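Local coordinates for ESSB (Geobacillus thermodenitrificans, PDB 2YNQ), which probably serves as an integral membrane component of the type VII secretion system, this fragment being its extracellular domain, which probably self-associates, at residues 60-64 with 65-69; 99-102 with 103-106; 126-129 with 130-134; 140-143 with 144-147. All coordinates share one frame; numbering follows the deposited sequence.

Contact 1: residues 60-64 with 65-69; sequences EQRQT and VSNNI. With NA (sodium ion), chain O.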
loop_
_atom_site.group_PDB
_atom_site.type_symbol
_atom_site.label_atom_id
_atom_site.label_comp_id
_atom_site.label_asym_id
_atom_site.label_seq_id
_atom_site.Cartn_x
_atom_site.Cartn_y
_atom_site.Cartn_z
ATOM N N GLU D 60 -0.439 -1.228 10.150
ATOM C CA GLU D 60 0.647 -0.458 10.753
ATOM C C GLU D 60 0.832 0.907 10.071
ATOM O O GLU D 60 0.909 1.936 10.756
ATOM C CB GLU D 60 1.977 -1.227 10.724
ATOM C CG GLU D 60 1.988 -2.538 11.501
ATOM C CD GLU D 60 1.351 -3.712 10.746
ATOM O OE1 GLU D 60 1.279 -3.707 9.488
ATOM O OE2 GLU D 60 0.931 -4.658 11.439
ATOM N N GLN D 61 0.902 0.901 8.734
ATOM C CA GLN D 61 1.043 2.134 7.959
ATOM C C GLN D 61 -0.103 3.072 8.300
ATOM O O GLN D 61 0.105 4.251 8.605
ATOM C CB GLN D 61 1.069 1.846 6.450
ATOM C CG GLN D 61 2.372 1.239 5.961
ATOM C CD GLN D 61 2.369 0.844 4.489
ATOM O OE1 GLN D 61 1.558 0.036 4.027
ATOM N NE2 GLN D 61 3.309 1.397 3.751
ATOM N N ARG D 62 -1.303 2.512 8.265
ATOM C CA ARG D 62 -2.533 3.197 8.589
ATOM C C ARG D 62 -2.493 3.905 9.933
ATOM O O ARG D 62 -2.902 5.053 10.037
ATOM C CB ARG D 62 -3.639 2.165 8.620
ATOM C CG ARG D 62 -4.991 2.662 8.270
ATOM C CD ARG D 62 -5.916 1.454 8.281
ATOM N NE ARG D 62 -5.746 0.661 7.062
ATOM C CZ ARG D 62 -6.433 0.881 5.949
ATOM N NH1 ARG D 62 -7.331 1.849 5.912
ATOM N NH2 ARG D 62 -6.226 0.132 4.882
ATOM N N GLN D 63 -2.010 3.218 10.960
ATOM C CA GLN D 63 -1.848 3.805 12.289
ATOM C C GLN D 63 -0.832 4.940 12.278
ATOM O O GLN D 63 -0.925 5.881 13.056
ATOM C CB GLN D 63 -1.375 2.741 13.292
ATOM C CG GLN D 63 -2.475 1.821 13.823
ATOM C CD GLN D 63 -1.946 0.552 14.547
ATOM O OE1 GLN D 63 -2.697 -0.407 14.743
ATOM N NE2 GLN D 63 -0.665 0.555 14.945
ATOM N N THR D 64 0.143 4.828 11.390
ATOM C CA THR D 64 1.288 5.707 11.354
ATOM C C THR D 64 0.989 7.025 10.652
ATOM O O THR D 64 1.408 8.063 11.144
ATOM C CB THR D 64 2.469 5.010 10.638
ATOM O OG1 THR D 64 2.673 3.715 11.208
ATOM C CG2 THR D 64 3.761 5.821 10.744
ATOM N N VAL D 65 0.290 6.987 9.514
ATOM C CA VAL D 65 0.145 8.179 8.655
ATOM C C VAL D 65 -1.124 8.980 8.913
ATOM O O VAL D 65 -2.109 8.447 9.423
ATOM C CB VAL D 65 0.243 7.851 7.128
ATOM C CG1 VAL D 65 1.598 7.290 6.781
ATOM C CG2 VAL D 65 -0.893 6.925 6.663
ATOM N N SER D 66 -1.097 10.261 8.550
ATOM C CA SER D 66 -2.262 11.141 8.679
ATOM C C SER D 66 -3.158 10.960 7.466
ATOM O O SER D 66 -3.130 11.782 6.546
ATOM C CB SER D 66 -1.837 12.610 8.729
ATOM O OG SER D 66 -1.135 12.930 9.909
ATOM N N ASN D 67 -3.943 9.885 7.459
ATOM C CA ASN D 67 -4.774 9.567 6.312
ATOM C C ASN D 67 -6.257 9.864 6.556
ATOM O O ASN D 67 -7.110 9.431 5.792
ATOM C CB ASN D 67 -4.604 8.098 5.955
ATOM C CG ASN D 67 -5.189 7.177 7.015
ATOM O OD1 ASN D 67 -5.132 7.470 8.224
ATOM N ND2 ASN D 67 -5.758 6.066 6.574
ATOM N N ASN D 68 -6.581 10.581 7.620
ATOM C CA ASN D 68 -7.959 10.970 7.800
ATOM C C ASN D 68 -8.282 12.222 6.986
ATOM O O ASN D 68 -7.527 13.201 7.026
ATOM C CB ASN D 68 -8.298 11.173 9.279
ATOM C CG ASN D 68 -9.795 11.427 9.493
ATOM O OD1 ASN D 68 -10.652 10.742 8.894
ATOM N ND2 ASN D 68 -10.120 12.426 10.335
ATOM N N ILE D 69 -9.393 12.184 6.244
ATOM C CA ILE D 69 -9.816 13.309 5.391
ATOM C C ILE D 69 -11.258 13.710 5.702
ATOM O O ILE D 69 -12.164 12.880 5.651
ATOM C CB ILE D 69 -9.714 12.967 3.877
ATOM C CG1 ILE D 69 -8.339 12.378 3.515
ATOM C CG2 ILE D 69 -10.070 14.187 3.023
ATOM C CD1 ILE D 69 -7.340 13.372 2.987
HETATM NA NA NA O . -3.819 7.057 10.475
HETATM O O HOH W 1 -3.071 8.483 12.357
HETATM O O HOH W 2 -5.004 9.754 10.744
HETATM O O HOH W 3 -5.839 6.394 11.735
#
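Val-65 N reaches back to Gln-61 O at 2.9 Å, an i to i+4 hydrogen bond received almost straight out from the carbonyl, at the point where the chain leaves helix 59-64. The end of this helix and the turn after it form a sodium site. Val-65 has already swung to an extended backbone (psi 157°), and Ser-66 is the centre of an inverse gamma turn closed by a weak bond of 3.0 Å from Asn-67 N to Val-65 O. Arg-62 O, from the end of the helix, and Val-65 O, from the extended residue after it, both point at the metal, binding sodium at 2.2 Å and 2.4 Å. Two waters and a third, more distant one also stand round the ion. An asparagine suits the remaining protein position because its amide offers a neutral, hard oxygen. Its CG sits between the backbone N and carbonyl carbon (chi1 68°), which brings the amide back over the helix end. The other branch of that amide, Asn-67 ND2, lies against Arg-62 CG at 3.9 Å, while the guanidinium, turned 73° from the amide plane, leads off to a weak bond with Leu-57 O. Val-65, buried, folds CG2 over Gln-61 O and packs outward on Leu-104, Tyr-107 and Trp-81, as a branched hydrocarbon can. Thr-64 settles its own hydroxyl on the helix: OG1 donates to Glu-60 O, approaching from above the carbonyl plane. The third protein ligand, Asn-67 OD1, meets the sodium ion at 2.6 Å.

Contact 2: residues 99-102 with 103-106; sequences IEDR and DLIV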
loop_
_atom_site.group_PDB
_atom_site.type_symbol
_atom_site.label_atom_id
_atom_site.label_comp_id
_atom_site.label_asym_id
_atom_site.label_seq_id
_atom_site.Cartn_x
_atom_site.Cartn_y
_atom_site.Cartn_z
ATOM N N ILE D 99 4.344 20.892 4.958
ATOM C CA ILE D 99 3.413 20.606 6.045
ATOM C C ILE D 99 4.167 20.306 7.330
ATOM O O ILE D 99 3.655 20.508 8.423
ATOM C CB ILE D 99 2.546 19.366 5.687
ATOM C CG1 ILE D 99 1.616 19.676 4.520
ATOM C CG2 ILE D 99 1.707 18.906 6.864
ATOM C CD1 ILE D 99 1.002 18.412 3.906
ATOM N N GLU D 100 5.392 19.822 7.182
ATOM C CA GLU D 100 6.211 19.371 8.302
ATOM C C GLU D 100 5.544 18.218 9.065
ATOM O O GLU D 100 5.530 18.190 10.293
ATOM C CB GLU D 100 6.565 20.539 9.229
ATOM C CG GLU D 100 7.255 21.684 8.503
ATOM C CD GLU D 100 7.808 22.726 9.449
ATOM O OE1 GLU D 100 7.040 23.577 9.940
ATOM O OE2 GLU D 100 9.022 22.691 9.697
ATOM N N ASP D 101 4.989 17.273 8.323
ATOM C CA ASP D 101 4.393 16.092 8.915
ATOM C C ASP D 101 5.372 14.940 8.707
ATOM O O ASP D 101 5.548 14.461 7.578
ATOM C CB ASP D 101 3.046 15.792 8.245
ATOM C CG ASP D 101 2.279 14.663 8.928
ATOM O OD1 ASP D 101 2.874 13.574 9.189
ATOM O OD2 ASP D 101 1.064 14.877 9.191
ATOM N N ARG D 102 6.009 14.508 9.790
ATOM C CA ARG D 102 7.132 13.545 9.725
ATOM C C ARG D 102 6.782 12.255 8.990
ATOM O O ARG D 102 7.448 11.881 8.027
ATOM C CB ARG D 102 7.654 13.232 11.128
ATOM C CG ARG D 102 8.855 12.316 11.139
ATOM C CD ARG D 102 8.656 11.183 12.137
ATOM N NE ARG D 102 8.364 11.704 13.462
ATOM C CZ ARG D 102 7.261 11.466 14.166
ATOM N NH1 ARG D 102 6.299 10.679 13.715
ATOM N NH2 ARG D 102 7.139 12.016 15.362
ATOM N N ASP D 103 5.716 11.595 9.425
ATOM C CA ASP D 103 5.344 10.309 8.863
ATOM C C ASP D 103 4.853 10.394 7.438
ATOM O O ASP D 103 4.936 9.408 6.699
ATOM C CB ASP D 103 4.356 9.611 9.778
ATOM C CG ASP D 103 4.903 9.469 11.194
ATOM O OD1 ASP D 103 6.125 9.221 11.344
ATOM O OD2 ASP D 103 4.135 9.631 12.153
ATOM N N LEU D 104 4.392 11.578 7.030
ATOM C CA LEU D 104 4.010 11.779 5.655
ATOM C C LEU D 104 5.252 11.934 4.788
ATOM O O LEU D 104 5.284 11.442 3.659
ATOM C CB LEU D 104 3.021 12.951 5.493
ATOM C CG LEU D 104 1.587 12.760 6.034
ATOM C CD1 LEU D 104 0.665 13.867 5.537
ATOM C CD2 LEU D 104 0.981 11.419 5.693
ATOM N N ILE D 105 6.279 12.593 5.308
ATOM C CA ILE D 105 7.555 12.687 4.593
ATOM C C ILE D 105 8.111 11.289 4.423
ATOM O O ILE D 105 8.494 10.896 3.320
ATOM C CB ILE D 105 8.592 13.591 5.315
ATOM C CG1 ILE D 105 8.050 15.026 5.445
ATOM C CG2 ILE D 105 9.936 13.555 4.580
ATOM C CD1 ILE D 105 8.860 15.966 6.381
ATOM N N VAL D 106 8.112 10.512 5.495
ATOM C CA VAL D 106 8.612 9.155 5.391
ATOM C C VAL D 106 7.819 8.359 4.361
ATOM O O VAL D 106 8.403 7.653 3.528
ATOM C CB VAL D 106 8.603 8.417 6.743
ATOM C CG1 VAL D 106 8.862 6.951 6.525
ATOM C CG2 VAL D 106 9.633 9.020 7.683
#
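Asp-101 meets the first turn of helix 102-118 with both its backbone and its side chain. Its carbonyl oxygen accepts from Ile-105 N at 3.0 Å, and its OD1 takes a weak bond from Leu-104 N at 3.3 Å. The carboxylate reaches the helix start because chi1 (-173°) sets CG opposite the backbone nitrogen, and Leu-104 CG rests 3.5 Å from Asp-101 OD1. A short acid suits this place, because OD2 is left to bond with the hydroxyls of Tyr-77 and Ser-66. Arg-102 follows, its carbonyl holding Val-106 N at 3.0 Å. Its side chain bends at chi2 and chi3 to run beside Asp-103, where NH1 makes a salt bridge of 2.8 Å to Asp-103 OD1. The oxygen lies in the guanidinium plane and is met on its syn side, though 31° out of the carboxylate plane; Asp-103 OD2 is also near NH1. An alanine at Arg-102 would remove this guanidinium and would probably leave the Asp-103 carboxylate without that positive mate and freer to turn. The position of Asp-101 just before helix 102-118, with OD1 accepting weakly from Leu-104 N, is that of an N-cap, and the acid of Asp-103 also lies near the helix's positive end.

Contact 3: residues 126-129 with 130-134; sequences EKQK and KLDEI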
loop_
_atom_site.group_PDB
_atom_site.type_symbol
_atom_site.label_atom_id
_atom_site.label_comp_id
_atom_site.label_asym_id
_atom_site.label_seq_id
_atom_site.Cartn_x
_atom_site.Cartn_y
_atom_site.Cartn_z
ATOM N N GLU D 126 24.357 5.604 -9.942
ATOM C CA GLU D 126 23.513 6.740 -9.556
ATOM C C GLU D 126 22.244 6.251 -8.862
ATOM O O GLU D 126 21.768 6.872 -7.908
ATOM C CB GLU D 126 23.143 7.595 -10.768
ATOM C CG GLU D 126 24.057 8.787 -11.009
ATOM C CD GLU D 126 23.962 9.310 -12.439
ATOM O OE1 GLU D 126 22.881 9.170 -13.058
ATOM O OE2 GLU D 126 24.973 9.850 -12.951
ATOM N N LYS D 127 21.711 5.134 -9.357
ATOM C CA LYS D 127 20.572 4.468 -8.747
ATOM C C LYS D 127 20.880 4.167 -7.284
ATOM O O LYS D 127 20.196 4.669 -6.389
ATOM C CB LYS D 127 20.285 3.161 -9.483
ATOM C CG LYS D 127 18.869 2.631 -9.362
ATOM C CD LYS D 127 18.175 2.715 -10.702
ATOM C CE LYS D 127 17.383 1.457 -10.982
ATOM N NZ LYS D 127 17.027 1.374 -12.420
ATOM N N GLN D 128 21.925 3.365 -7.055
ATOM C CA GLN D 128 22.265 2.858 -5.721
ATOM C C GLN D 128 22.572 3.981 -4.742
ATOM O O GLN D 128 22.165 3.923 -3.585
ATOM C CB GLN D 128 23.438 1.867 -5.797
ATOM C CG GLN D 128 23.599 0.969 -4.555
ATOM C CD GLN D 128 22.344 0.159 -4.230
ATOM O OE1 GLN D 128 21.892 0.123 -3.085
ATOM N NE2 GLN D 128 21.771 -0.482 -5.242
ATOM N N LYS D 129 23.282 4.998 -5.222
ATOM C CA LYS D 129 23.595 6.173 -4.427
ATOM C C LYS D 129 22.318 6.826 -3.904
ATOM O O LYS D 129 22.221 7.128 -2.713
ATOM C CB LYS D 129 24.404 7.180 -5.250
ATOM C CG LYS D 129 24.799 8.433 -4.480
ATOM C CD LYS D 129 25.579 9.419 -5.341
ATOM C CE LYS D 129 25.852 10.710 -4.565
ATOM N NZ LYS D 129 26.650 11.684 -5.359
ATOM N N LYS D 130 21.344 7.023 -4.794
ATOM C CA LYS D 130 20.088 7.688 -4.437
ATOM C C LYS D 130 19.232 6.879 -3.469
ATOM O O LYS D 130 18.735 7.429 -2.495
ATOM C CB LYS D 130 19.297 8.103 -5.683
ATOM C CG LYS D 130 18.115 9.032 -5.381
ATOM C CD LYS D 130 18.143 10.280 -6.256
ATOM C CE LYS D 130 18.569 11.500 -5.436
ATOM N NZ LYS D 130 18.640 12.744 -6.249
ATOM N N LEU D 131 19.081 5.581 -3.718
ATOM C CA LEU D 131 18.401 4.715 -2.760
ATOM C C LEU D 131 19.007 4.887 -1.371
ATOM O O LEU D 131 18.280 4.970 -0.378
ATOM C CB LEU D 131 18.507 3.237 -3.151
ATOM C CG LEU D 131 17.641 2.580 -4.230
ATOM C CD1 LEU D 131 16.330 3.331 -4.438
ATOM C CD2 LEU D 131 18.410 2.449 -5.531
ATOM N N ASP D 132 20.340 4.939 -1.326
ATOM C CA ASP D 132 21.093 5.040 -0.085
ATOM C C ASP D 132 20.851 6.376 0.608
ATOM O O ASP D 132 20.601 6.411 1.818
ATOM C CB ASP D 132 22.591 4.793 -0.338
ATOM C CG ASP D 132 22.897 3.333 -0.673
ATOM O OD1 ASP D 132 22.082 2.448 -0.325
ATOM O OD2 ASP D 132 23.957 3.066 -1.283
ATOM N N GLU D 133 20.900 7.464 -0.157
ATOM C CA GLU D 133 20.498 8.768 0.365
ATOM C C GLU D 133 19.095 8.715 0.992
ATOM O O GLU D 133 18.856 9.311 2.049
ATOM C CB GLU D 133 20.507 9.836 -0.729
ATOM C CG GLU D 133 21.863 10.151 -1.359
ATOM C CD GLU D 133 21.771 11.227 -2.444
ATOM O OE1 GLU D 133 20.728 11.933 -2.529
ATOM O OE2 GLU D 133 22.750 11.366 -3.215
ATOM N N ILE D 134 18.172 8.000 0.347
ATOM C CA ILE D 134 16.768 7.988 0.788
ATOM C C ILE D 134 16.608 7.210 2.069
ATOM O O ILE D 134 15.959 7.661 3.002
ATOM C CB ILE D 134 15.803 7.453 -0.321
ATOM C CG1 ILE D 134 15.575 8.530 -1.380
ATOM C CG2 ILE D 134 14.466 7.027 0.263
ATOM C CD1 ILE D 134 15.138 7.985 -2.711
#
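The long C-terminal alpha helix, 124-152, sets side chains one turn apart at i and i+4, and near its start this spacing pairs Lys-127 with Leu-131, Gln-128 with Asp-132 and Lys-129 with Glu-133. The backbone is regular: Leu-131 N bonds to Lys-127 O at 3.0 Å and is nearly linear at 172°, while Glu-133 N reaches Lys-129 O at 2.9 Å in the carbonyl plane. On the buried face, Lys-127 and Leu-131 lie side by side, the methylene CG of the lysine 3.9 Å from Leu-131 CD2. The leucine, wholly hydrocarbon, goes on to pack against Arg-113 and Ile-116 of helix 102-118, whereas the lysine carries its charge away to Asp-119 O. On the exposed face the pairs are polar but loosely matched. Gln-128 bends at chi2 so that its amide slants across Asp-132, the two planes 59° apart. There Gln-128 OE1 and Asp-132 OD1, both acceptors, stand 3.6 Å apart; no bond forms between them, and the pairing is probably mildly unfavourable. A lysine and a glutamate at i and i+4 suit each other in sign, and Lys-129 and Glu-133 have chains extended beyond CG that cross one another. Their charged ends stay well separated, Lys-129 NZ lying 4.5 Å from Glu-133 OE2, so the attraction is probably only a weak, long-range one. What touches instead is the lysine's last methylene, Lys-129 CE resting 3.4 Å from Glu-133 OE2.

Contact 4: residues 140-143 with 144-147; sequences EYER and ERKE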
loop_
_atom_site.group_PDB
_atom_site.type_symbol
_atom_site.label_atom_id
_atom_site.label_comp_id
_atom_site.label_asym_id
_atom_site.label_seq_id
_atom_site.Cartn_x
_atom_site.Cartn_y
_atom_site.Cartn_z
ATOM N N GLU D 140 16.847 8.445 9.570
ATOM C CA GLU D 140 16.931 9.648 10.384
ATOM C C GLU D 140 15.572 10.032 11.003
ATOM O O GLU D 140 15.491 10.262 12.217
ATOM C CB GLU D 140 17.563 10.805 9.587
ATOM C CG GLU D 140 18.228 11.869 10.461
ATOM C CD GLU D 140 19.033 11.255 11.614
ATOM O OE1 GLU D 140 20.003 10.513 11.327
ATOM O OE2 GLU D 140 18.695 11.497 12.805
ATOM N N TYR D 141 14.514 10.080 10.176
ATOM C CA TYR D 141 13.151 10.396 10.645
ATOM C C TYR D 141 12.624 9.310 11.557
ATOM O O TYR D 141 11.992 9.589 12.577
ATOM C CB TYR D 141 12.177 10.587 9.489
ATOM C CG TYR D 141 12.324 11.886 8.757
ATOM C CD1 TYR D 141 12.138 13.103 9.406
ATOM C CD2 TYR D 141 12.628 11.901 7.400
ATOM C CE1 TYR D 141 12.281 14.315 8.721
ATOM C CE2 TYR D 141 12.769 13.093 6.711
ATOM C CZ TYR D 141 12.599 14.293 7.379
ATOM O OH TYR D 141 12.735 15.459 6.680
ATOM N N GLU D 142 12.889 8.069 11.190
ATOM C CA GLU D 142 12.529 6.955 12.043
ATOM C C GLU D 142 13.184 7.059 13.418
ATOM O O GLU D 142 12.546 6.772 14.438
ATOM C CB GLU D 142 12.868 5.640 11.362
ATOM C CG GLU D 142 11.831 5.215 10.340
ATOM C CD GLU D 142 10.509 4.880 11.001
ATOM O OE1 GLU D 142 9.736 5.821 11.266
ATOM O OE2 GLU D 142 10.262 3.686 11.291
ATOM N N ARG D 143 14.447 7.490 13.447
ATOM C CA ARG D 143 15.135 7.709 14.715
ATOM C C ARG D 143 14.417 8.804 15.504
ATOM O O ARG D 143 14.235 8.677 16.718
ATOM C CB ARG D 143 16.614 8.057 14.496
ATOM C CG ARG D 143 17.440 8.075 15.771
ATOM C CD ARG D 143 18.936 8.093 15.479
ATOM N NE ARG D 143 19.409 6.858 14.843
ATOM C CZ ARG D 143 19.729 6.746 13.554
ATOM N NH1 ARG D 143 19.642 7.797 12.745
ATOM N NH2 ARG D 143 20.148 5.578 13.079
ATOM N N GLU D 144 13.988 9.858 14.808
ATOM C CA GLU D 144 13.280 10.967 15.457
ATOM C C GLU D 144 11.932 10.557 16.052
ATOM O O GLU D 144 11.587 10.990 17.165
ATOM C CB GLU D 144 13.125 12.162 14.517
ATOM C CG GLU D 144 14.378 13.006 14.428
ATOM C CD GLU D 144 14.288 14.100 13.386
ATOM O OE1 GLU D 144 13.215 14.270 12.763
ATOM O OE2 GLU D 144 15.307 14.796 13.189
ATOM N N ARG D 145 11.193 9.721 15.320
ATOM C CA ARG D 145 9.923 9.194 15.801
ATOM C C ARG D 145 10.126 8.391 17.081
ATOM O O ARG D 145 9.414 8.593 18.069
ATOM C CB ARG D 145 9.241 8.336 14.735
ATOM C CG ARG D 145 7.850 7.863 15.132
ATOM C CD ARG D 145 7.217 6.934 14.088
ATOM N NE ARG D 145 8.091 5.821 13.706
ATOM C CZ ARG D 145 8.437 4.809 14.502
ATOM N NH1 ARG D 145 7.998 4.752 15.753
ATOM N NH2 ARG D 145 9.238 3.856 14.048
ATOM N N LYS D 146 11.110 7.496 17.056
ATOM C CA LYS D 146 11.410 6.640 18.200
ATOM C C LYS D 146 11.743 7.443 19.465
ATOM O O LYS D 146 11.273 7.115 20.555
ATOM C CB LYS D 146 12.527 5.651 17.847
ATOM C CG LYS D 146 12.024 4.254 17.464
ATOM C CD LYS D 146 13.076 3.425 16.720
ATOM C CE LYS D 146 13.059 3.741 15.219
ATOM N NZ LYS D 146 13.988 2.912 14.405
ATOM N N GLU D 147 12.532 8.503 19.307
ATOM C CA GLU D 147 12.912 9.381 20.421
ATOM C C GLU D 147 11.746 10.213 20.966
ATOM O O GLU D 147 11.660 10.462 22.178
ATOM C CB GLU D 147 14.084 10.282 20.022
ATOM C CG GLU D 147 15.449 9.611 20.198
ATOM C CD GLU D 147 16.577 10.351 19.490
ATOM O OE1 GLU D 147 16.640 11.598 19.590
ATOM O OE2 GLU D 147 17.408 9.678 18.838
#
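Arg-145 NH2 donates to Glu-142 OE2 at 2.9 Å, and the same nitrogen makes a salt bridge to Glu-60 of the second subunit. The neighbouring nitrogen, Arg-145 NE, completes a side-on grip by bonding to Glu-142 OE1, also at 2.9 Å. Both oxygens lie close to the guanidinium plane, but the carboxylate is turned 47° against it; OE1 is met on its syn side and OE2 from above. Glu-142 curls at chi2 (-66°) so that its acid stands beside the arginine three residues on, and Arg-145 NH1 has Glu-149 as a further mate. A leucine in place of Arg-145 would strip away this grip and would probably leave the buried Glu-142 carboxylate, along with the acids of Glu-149 and Glu-60 of the second subunit, without this positive partner. Further round the helix, Tyr-141 CD1 lies 3.7 Å from Glu-144 OE1, the ring and carboxylate planes almost perpendicular. Arg-143 NH1 turns back to Glu-140 OE1 in a salt bridge of 3.1 Å, while Arg-143 CG touches Glu-147 OE2 at 3.5 Å. Arg-145 thus gathers Glu-142 and Glu-149 of its own helix and Glu-60 of the second subunit, consistent with a charge network that helps to join the two chains.

In the fold
Contacts 1, 2 and 4 form a connected group, with contact 3 nearer the N-terminal end of helix 124-152. Contact 1 holds the sodium ion and meets contact 2 through a probable hydrogen bond of 3.0 Å between Ser-66 OG and Asp-101 OD2, so the turn that shapes the metal site also touches the acid that caps helix 102-118. Contact 2 in turn packs on contact 4, where Val-106 CG2 comes within 3.5 Å of Tyr-141 CB. The side chain of Arg-145 is still about 12 Å from the sodium. Contacts 1 and 4 both touch the second subunit. Contact 3 lies away from the metal, its centre about 27 Å from that of contact 1.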